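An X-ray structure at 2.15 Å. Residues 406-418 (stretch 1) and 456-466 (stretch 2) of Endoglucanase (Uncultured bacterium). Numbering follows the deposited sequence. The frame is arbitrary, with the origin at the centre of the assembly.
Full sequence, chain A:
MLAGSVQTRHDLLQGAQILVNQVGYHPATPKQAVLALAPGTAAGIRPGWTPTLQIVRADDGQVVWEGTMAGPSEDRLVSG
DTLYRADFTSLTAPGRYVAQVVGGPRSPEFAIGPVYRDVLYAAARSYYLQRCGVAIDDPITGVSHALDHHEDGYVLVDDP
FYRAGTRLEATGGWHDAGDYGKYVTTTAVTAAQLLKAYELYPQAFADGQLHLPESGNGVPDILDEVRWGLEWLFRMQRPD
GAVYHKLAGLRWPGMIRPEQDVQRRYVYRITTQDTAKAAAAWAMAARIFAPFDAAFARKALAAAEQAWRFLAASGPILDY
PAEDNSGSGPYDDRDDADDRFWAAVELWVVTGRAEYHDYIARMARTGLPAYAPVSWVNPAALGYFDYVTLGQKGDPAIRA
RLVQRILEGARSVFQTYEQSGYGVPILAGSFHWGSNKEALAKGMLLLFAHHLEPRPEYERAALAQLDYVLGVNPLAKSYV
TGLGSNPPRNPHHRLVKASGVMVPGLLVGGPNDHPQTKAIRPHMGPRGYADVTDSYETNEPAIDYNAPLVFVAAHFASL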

ATOM      1  N   ILE A 406      -3.113  -8.376 -18.363  1.00 33.98           N
ATOM      2  CA  ILE A 406      -3.355  -7.115 -17.670  1.00 34.35           C
ATOM      3  C   ILE A 406      -4.834  -6.715 -17.748  1.00 36.08           C
ATOM      4  O   ILE A 406      -5.440  -6.320 -16.738  1.00 35.60           O
ATOM      5  CB  ILE A 406      -2.449  -5.992 -18.209  1.00 33.00           C
ATOM      6  CG1 ILE A 406      -0.997  -6.269 -17.826  1.00 32.58           C
ATOM      7  CG2 ILE A 406      -2.890  -4.628 -17.663  1.00 31.82           C
ATOM      8  CD1 ILE A 406       0.024  -5.314 -18.453  1.00 28.81           C
ATOM      9  N   LEU A 407      -5.434  -6.877 -18.931  1.00 34.78           N
ATOM     10  CA  LEU A 407      -6.833  -6.477 -19.117  1.00 36.62           C
ATOM     11  C   LEU A 407      -7.807  -7.440 -18.447  1.00 37.01           C
ATOM     12  O   LEU A 407      -8.830  -7.023 -17.879  1.00 36.24           O
ATOM     13  CB  LEU A 407      -7.171  -6.289 -20.603  1.00 36.93           C
ATOM     14  CG  LEU A 407      -6.276  -5.281 -21.361  1.00 36.56           C
ATOM     15  CD1 LEU A 407      -6.566  -5.398 -22.868  1.00 39.10           C
ATOM     16  CD2 LEU A 407      -6.508  -3.826 -20.893  1.00 36.53           C
ATOM     17  N   GLU A 408      -7.468  -8.723 -18.488  1.00 36.28           N
ATOM     18  CA  GLU A 408      -8.231  -9.742 -17.770  1.00 39.31           C
ATOM     19  C   GLU A 408      -8.192  -9.521 -16.231  1.00 37.32           C
ATOM     20  O   GLU A 408      -9.226  -9.583 -15.566  1.00 38.25           O
ATOM     21  CB  GLU A 408      -7.763 -11.163 -18.182  1.00 37.77           C
ATOM     22  CG  GLU A 408      -8.457 -12.310 -17.461  1.00 48.84           C
ATOM     23  CD  GLU A 408      -9.996 -12.289 -17.594  1.00 62.98           C
ATOM     24  OE1 GLU A 408     -10.511 -11.698 -18.577  1.00 65.12           O
ATOM     25  OE2 GLU A 408     -10.686 -12.864 -16.713  1.00 64.40           O
ATOM     26  N   GLY A 409      -7.024  -9.170 -15.690  1.00 37.43           N
ATOM     27  CA  GLY A 409      -6.894  -8.901 -14.252  1.00 34.44           C
ATOM     28  C   GLY A 409      -7.805  -7.773 -13.784  1.00 35.78           C
ATOM     29  O   GLY A 409      -8.602  -7.922 -12.842  1.00 35.96           O
ATOM     30  N   ALA A 410      -7.781  -6.674 -14.516  1.00 34.45           N
ATOM     31  CA  ALA A 410      -8.676  -5.588 -14.209  1.00 35.96           C
ATOM     32  C   ALA A 410     -10.110  -6.097 -14.327  1.00 36.42           C
ATOM     33  O   ALA A 410     -10.947  -5.795 -13.484  1.00 35.61           O
ATOM     34  CB  ALA A 410      -8.422  -4.417 -15.127  1.00 34.77           C
ATOM     35  N   ARG A 411     -10.375  -6.930 -15.330  1.00 37.00           N
ATOM     36  CA  ARG A 411     -11.750  -7.352 -15.571  1.00 40.42           C
ATOM     37  C   ARG A 411     -12.302  -8.181 -14.405  1.00 38.02           C
ATOM     38  O   ARG A 411     -13.344  -7.852 -13.841  1.00 37.90           O
ATOM     39  CB  ARG A 411     -11.906  -8.085 -16.919  1.00 41.56           C
ATOM     40  CG  ARG A 411     -13.157  -7.663 -17.700  1.00 50.60           C
ATOM     41  CD  ARG A 411     -13.316  -8.417 -19.021  1.00 61.47           C
ATOM     42  NE  ARG A 411     -12.199  -8.143 -19.920  1.00 70.47           N
ATOM     43  CZ  ARG A 411     -11.412  -9.078 -20.451  1.00 72.51           C
ATOM     44  NH1 ARG A 411     -11.673 -10.363 -20.246  1.00 72.47           N
ATOM     45  NH2 ARG A 411     -10.376  -8.728 -21.204  1.00 64.92           N
ATOM     46  N   SER A 412     -11.560  -9.189 -13.968  1.00 36.25           N
ATOM     47  CA  SER A 412     -11.981  -9.870 -12.738  1.00 38.84           C
ATOM     48  C   SER A 412     -12.104  -8.930 -11.524  1.00 36.58           C
ATOM     49  O   SER A 412     -13.073  -9.024 -10.782  1.00 35.09           O
ATOM     50  CB  SER A 412     -11.111 -11.092 -12.424  1.00 38.65           C
ATOM     51  OG  SER A 412      -9.766 -10.693 -12.295  1.00 50.54           O
ATOM     52  N   VAL A 413     -11.159  -8.008 -11.331  1.00 34.76           N
ATOM     53  CA  VAL A 413     -11.322  -7.038 -10.248  1.00 34.87           C
ATOM     54  C   VAL A 413     -12.652  -6.279 -10.390  1.00 35.82           C
ATOM     55  O   VAL A 413     -13.427  -6.206  -9.436  1.00 35.81           O
ATOM     56  CB  VAL A 413     -10.133  -6.063 -10.104  1.00 33.20           C
ATOM     57  CG1 VAL A 413     -10.474  -4.979  -9.114  1.00 30.37           C
ATOM     58  CG2 VAL A 413      -8.897  -6.821  -9.631  1.00 36.51           C
ATOM     59  N   PHE A 414     -12.901  -5.722 -11.574  1.00 34.71           N
ATOM     60  CA  PHE A 414     -14.101  -4.944 -11.825  1.00 36.63           C
ATOM     61  C   PHE A 414     -15.386  -5.719 -11.556  1.00 38.18           C
ATOM     62  O   PHE A 414     -16.330  -5.181 -10.965  1.00 39.28           O
ATOM     63  CB  PHE A 414     -14.116  -4.409 -13.244  1.00 37.59           C
ATOM     64  CG  PHE A 414     -15.168  -3.347 -13.470  1.00 42.98           C
ATOM     65  CD1 PHE A 414     -15.009  -2.079 -12.923  1.00 41.45           C
ATOM     66  CD2 PHE A 414     -16.377  -3.661 -14.105  1.00 42.03           C
ATOM     67  CE1 PHE A 414     -16.006  -1.110 -13.052  1.00 41.28           C
ATOM     68  CE2 PHE A 414     -17.374  -2.696 -14.247  1.00 41.75           C
ATOM     69  CZ  PHE A 414     -17.191  -1.424 -13.710  1.00 42.34           C
ATOM     70  N   GLN A 415     -15.397  -7.000 -11.917  1.00 39.16           N
ATOM     71  CA  GLN A 415     -16.551  -7.851 -11.638  1.00 40.71           C
ATOM     72  C   GLN A 415     -16.834  -8.012 -10.144  1.00 40.86           C
ATOM     73  O   GLN A 415     -18.010  -8.042  -9.712  1.00 40.64           O
ATOM     74  CB  GLN A 415     -16.362  -9.221 -12.276  1.00 42.30           C
ATOM     75  CG  GLN A 415     -17.164 -10.319 -11.598  1.00 48.30           C
ATOM     76  CD  GLN A 415     -17.027 -11.674 -12.291  1.00 56.52           C
ATOM     77  OE1 GLN A 415     -17.467 -12.695 -11.764  1.00 65.64           O
ATOM     78  NE2 GLN A 415     -16.435 -11.682 -13.479  1.00 59.13           N
ATOM     79  N   THR A 416     -15.773  -8.164  -9.344  1.00 39.22           N
ATOM     80  CA  THR A 416     -15.961  -8.213  -7.891  1.00 37.54           C
ATOM     81  C   THR A 416     -16.478  -6.870  -7.374  1.00 37.40           C
ATOM     82  O   THR A 416     -17.401  -6.806  -6.559  1.00 38.46           O
ATOM     83  CB  THR A 416     -14.670  -8.617  -7.153  1.00 38.48           C
ATOM     84  OG1 THR A 416     -14.143  -9.814  -7.733  1.00 36.80           O
ATOM     85  CG2 THR A 416     -14.953  -8.878  -5.658  1.00 36.71           C
ATOM     86  N   TYR A 417     -15.908  -5.791  -7.880  1.00 35.18           N
ATOM     87  CA  TYR A 417     -16.327  -4.469  -7.458  1.00 36.63           C
ATOM     88  C   TYR A 417     -17.837  -4.303  -7.688  1.00 38.12           C
ATOM     89  O   TYR A 417     -18.542  -3.707  -6.866  1.00 38.59           O
ATOM     90  CB  TYR A 417     -15.539  -3.415  -8.230  1.00 35.82           C
ATOM     91  CG  TYR A 417     -16.207  -2.061  -8.358  1.00 37.24           C
ATOM     92  CD1 TYR A 417     -16.132  -1.126  -7.334  1.00 33.93           C
ATOM     93  CD2 TYR A 417     -16.836  -1.684  -9.544  1.00 34.56           C
ATOM     94  CE1 TYR A 417     -16.730   0.143  -7.453  1.00 30.28           C
ATOM     95  CE2 TYR A 417     -17.380  -0.402  -9.697  1.00 33.72           C
ATOM     96  CZ  TYR A 417     -17.339   0.495  -8.629  1.00 38.17           C
ATOM     97  OH  TYR A 417     -17.889   1.756  -8.746  1.00 40.69           O
ATOM     98  N   GLU A 418     -18.330  -4.856  -8.788  1.00 38.03           N
ATOM     99  CA  GLU A 418     -19.742  -4.705  -9.119  1.00 42.01           C
ATOM    100  C   GLU A 418     -20.609  -5.547  -8.196  1.00 42.08           C
ATOM    101  O   GLU A 418     -21.760  -5.218  -7.972  1.00 45.29           O
ATOM    102  CB  GLU A 418     -20.006  -5.091 -10.574  1.00 42.02           C
ATOM    103  CG  GLU A 418     -19.388  -4.125 -11.583  1.00 46.23           C
ATOM    104  CD  GLU A 418     -20.111  -4.157 -12.914  1.00 54.31           C
ATOM    105  OE1 GLU A 418     -20.149  -5.238 -13.552  1.00 56.57           O
ATOM    106  OE2 GLU A 418     -20.650  -3.101 -13.302  1.00 55.66           O
ATOM    107  N   PRO A 456     -13.361   4.773 -18.237  1.00 45.06           N
ATOM    108  CA  PRO A 456     -13.794   5.539 -17.086  1.00 43.42           C
ATOM    109  C   PRO A 456     -14.325   4.716 -15.938  1.00 41.14           C
ATOM    110  O   PRO A 456     -14.106   5.104 -14.833  1.00 39.42           O
ATOM    111  CB  PRO A 456     -14.876   6.416 -17.676  1.00 43.64           C
ATOM    112  CG  PRO A 456     -14.446   6.626 -18.999  1.00 44.41           C
ATOM    113  CD  PRO A 456     -13.839   5.384 -19.475  1.00 45.14           C
ATOM    114  N   GLU A 457     -15.010   3.619 -16.190  1.00 38.34           N
ATOM    115  CA  GLU A 457     -15.489   2.827 -15.088  1.00 39.66           C
ATOM    116  C   GLU A 457     -14.354   2.246 -14.270  1.00 38.89           C
ATOM    117  O   GLU A 457     -14.507   2.003 -13.132  1.00 38.35           O
ATOM    118  CB  GLU A 457     -16.474   1.755 -15.524  1.00 38.50           C
ATOM    119  CG  GLU A 457     -15.921   0.592 -16.267  1.00 40.97           C
ATOM    120  CD  GLU A 457     -17.001  -0.269 -16.885  1.00 51.01           C
ATOM    121  OE1 GLU A 457     -18.194   0.009 -16.709  1.00 49.26           O
ATOM    122  OE2 GLU A 457     -16.652  -1.251 -17.528  1.00 50.84           O
ATOM    123  N   TYR A 458     -13.206   2.027 -14.863  1.00 39.12           N
ATOM    124  CA  TYR A 458     -12.095   1.441 -14.109  1.00 37.54           C
ATOM    125  C   TYR A 458     -11.547   2.501 -13.154  1.00 39.50           C
ATOM    126  O   TYR A 458     -11.346   2.248 -11.970  1.00 37.73           O
ATOM    127  CB  TYR A 458     -11.003   0.920 -15.032  1.00 34.83           C
ATOM    128  CG  TYR A 458     -11.279  -0.452 -15.619  1.00 32.94           C
ATOM    129  CD1 TYR A 458     -12.424  -1.167 -15.290  1.00 34.53           C
ATOM    130  CD2 TYR A 458     -10.399  -1.018 -16.525  1.00 31.93           C
ATOM    131  CE1 TYR A 458     -12.693  -2.407 -15.881  1.00 35.95           C
ATOM    132  CE2 TYR A 458     -10.635  -2.263 -17.089  1.00 32.54           C
ATOM    133  CZ  TYR A 458     -11.774  -2.956 -16.763  1.00 38.66           C
ATOM    134  OH  TYR A 458     -11.952  -4.224 -17.277  1.00 41.69           O
ATOM    135  N   GLU A 459     -11.441   3.725 -13.652  1.00 39.11           N
ATOM    136  CA  GLU A 459     -10.970   4.832 -12.840  1.00 40.25           C
ATOM    137  C   GLU A 459     -11.935   5.137 -11.693  1.00 39.11           C
ATOM    138  O   GLU A 459     -11.519   5.406 -10.546  1.00 35.72           O
ATOM    139  CB  GLU A 459     -10.775   6.058 -13.721  1.00 38.67           C
ATOM    140  CG  GLU A 459      -9.845   7.101 -13.138  1.00 46.14           C
ATOM    141  CD  GLU A 459      -9.542   8.224 -14.129  1.00 51.47           C
ATOM    142  OE1 GLU A 459      -8.769   7.991 -15.070  1.00 61.46           O
ATOM    143  OE2 GLU A 459     -10.125   9.313 -14.007  1.00 51.95           O
ATOM    144  N   ARG A 460     -13.224   5.001 -11.974  1.00 38.27           N
ATOM    145  CA  ARG A 460     -14.209   5.119 -10.911  1.00 40.49           C
ATOM    146  C   ARG A 460     -14.011   4.010  -9.868  1.00 38.97           C
ATOM    147  O   ARG A 460     -14.049   4.278  -8.666  1.00 38.13           O
ATOM    148  CB  ARG A 460     -15.653   5.116 -11.436  1.00 41.23           C
ATOM    149  CG  ARG A 460     -16.700   5.252 -10.296  1.00 47.15           C
ATOM    150  CD  ARG A 460     -18.147   5.228 -10.824  1.00 54.91           C
ATOM    151  NE  ARG A 460     -18.589   3.867 -11.150  1.00 63.85           N
ATOM    152  CZ  ARG A 460     -18.847   3.425 -12.386  1.00 66.58           C
ATOM    153  NH1 ARG A 460     -18.720   4.249 -13.427  1.00 64.77           N
ATOM    154  NH2 ARG A 460     -19.223   2.159 -12.584  1.00 60.47           N
ATOM    155  N   ALA A 461     -13.831   2.775 -10.334  1.00 35.68           N
ATOM    156  CA  ALA A 461     -13.666   1.653  -9.427  1.00 36.57           C
ATOM    157  C   ALA A 461     -12.410   1.812  -8.576  1.00 34.40           C
ATOM    158  O   ALA A 461     -12.403   1.410  -7.428  1.00 35.16           O
ATOM    159  CB  ALA A 461     -13.653   0.314 -10.183  1.00 35.71           C
ATOM    160  N   ALA A 462     -11.336   2.350  -9.155  1.00 33.74           N
ATOM    161  CA  ALA A 462     -10.123   2.629  -8.402  1.00 31.69           C
ATOM    162  C   ALA A 462     -10.390   3.715  -7.361  1.00 34.12           C
ATOM    163  O   ALA A 462      -9.986   3.589  -6.193  1.00 34.42           O
ATOM    164  CB  ALA A 462      -8.991   3.060  -9.346  1.00 30.94           C
ATOM    165  N   LEU A 463     -11.057   4.790  -7.763  1.00 31.23           N
ATOM    166  CA  LEU A 463     -11.372   5.862  -6.808  1.00 31.84           C
ATOM    167  C   LEU A 463     -12.141   5.291  -5.624  1.00 31.46           C
ATOM    168  O   LEU A 463     -11.945   5.707  -4.475  1.00 31.27           O
ATOM    169  CB  LEU A 463     -12.217   6.965  -7.454  1.00 29.04           C
ATOM    170  CG  LEU A 463     -12.689   8.093  -6.533  1.00 31.56           C
ATOM    171  CD1 LEU A 463     -11.453   8.778  -5.862  1.00 29.99           C
ATOM    172  CD2 LEU A 463     -13.442   9.131  -7.375  1.00 33.23           C
ATOM    173  N   ALA A 464     -13.021   4.347  -5.919  1.00 29.08           N
ATOM    174  CA  ALA A 464     -13.868   3.743  -4.896  1.00 27.07           C
ATOM    175  C   ALA A 464     -13.033   3.042  -3.805  1.00 28.91           C
ATOM    176  O   ALA A 464     -13.543   2.764  -2.701  1.00 28.52           O
ATOM    177  CB  ALA A 464     -14.828   2.754  -5.549  1.00 26.36           C
ATOM    178  N   GLN A 465     -11.779   2.726  -4.114  1.00 26.26           N
ATOM    179  CA  GLN A 465     -10.903   2.093  -3.101  1.00 29.09           C
ATOM    180  C   GLN A 465     -10.335   3.122  -2.121  1.00 29.62           C
ATOM    181  O   GLN A 465     -10.242   2.860  -0.912  1.00 31.48           O
ATOM    182  CB  GLN A 465      -9.756   1.318  -3.757  1.00 26.85           C
ATOM    183  CG  GLN A 465     -10.240   0.294  -4.732  1.00 25.66           C
ATOM    184  CD  GLN A 465     -11.476  -0.420  -4.224  1.00 35.30           C
ATOM    185  OE1 GLN A 465     -11.507  -0.886  -3.065  1.00 32.20           O
ATOM    186  NE2 GLN A 465     -12.527  -0.496  -5.077  1.00 31.60           N
ATOM    187  N   LEU A 466     -10.028   4.309  -2.635  1.00 28.81           N
ATOM    188  CA  LEU A 466      -9.791   5.452  -1.766  1.00 31.06           C
ATOM    189  C   LEU A 466     -11.015   5.826  -0.927  1.00 32.10           C
ATOM    190  O   LEU A 466     -10.886   6.009   0.278  1.00 33.83           O
ATOM    191  CB  LEU A 466      -9.272   6.649  -2.553  1.00 30.12           C
ATOM    192  CG  LEU A 466      -7.914   6.502  -3.241  1.00 29.62           C
ATOM    193  CD1 LEU A 466      -7.718   7.626  -4.241  1.00 28.64           C
ATOM    194  CD2 LEU A 466      -6.798   6.606  -2.194  1.00 31.86           C
TER

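Two helices cross obliquely here and hold together mainly by aromatic packing, with three rings fitted against small alanines and a single hydrogen bond joining the two sides. Their axes come within 10.6 Å of each other, their N-to-C directions differ by 62°, and the contact buries 461 Å², both sides summed. Within each helix the backbone polar groups are largely occupied by i to i+4 hydrogen bonds, as in Phe-414 N to Ala-410 O at 2.7 Å, and side chains make most of the contact.

The backbones come closest where Tyr-417 faces Ala-461, with their CA atoms 7.0 Å apart. Alanine suits this position because its lone methyl fills little space and lets a ring lie directly over it. The CB of Ala-461 sits 3.7 Å from the centroid of the Tyr-417 ring and only 7° off the ring normal, a CH-pi contact with the ring face. The same methyl touches the edge of the Phe-414 ring, with Ala-461 CB 3.9 Å from Phe-414 CD1. One turn along, Ala-464 CB lies 3.7 Å from Tyr-417 CE1.

Phe-414 and Tyr-417 both act as knobs. Phe-414 enters a hole formed by Glu-457, Tyr-458, Arg-460 and Ala-461; Tyr-417 enters the next, among Arg-460, Ala-461, Ala-464 and Gln-465. Gln-465 is steadied by its own helix, its NE2 donating to Ala-461 O at 3.0 Å. Around Phe-414 the surroundings are mixed: its CZ approaches Glu-457 CD at 3.4 Å, a contact with the carboxylate carbon rather than a hydrogen bond.

Tyr-458 answers from the second helix. Its CA-to-CB bond points sideways, but the length of the side chain brings the ring end across to the first helix. Its ring and that of Phe-414 meet obliquely, centroids 5.4 Å apart and planes at 53°, with Tyr-458 CE1 3.6 Å from Phe-414 CG. On the other side of the ring, Tyr-458 CE2 packs 3.7 Å from Ala-410 CB, where another small side chain leaves room for the aromatic group.

Polar chemistry lies toward the exposed margin. Arg-460 also starts sideways, and its long aliphatic chain carries the guanidinium to Tyr-417, where Arg-460 NE donates to the Tyr-417 OH at 3.3 Å with an N-H...O angle of 153°. Tyrosine thus serves twice, offering a ring to the alanines and a hydroxyl to the arginine. Arg-411 touches Tyr-458 through its aliphatic part, Arg-411 CG to Tyr-458 OH 3.7 Å, while its NH1 forms a salt bridge with Glu-408 OE1 at 2.4 Å within its own helix.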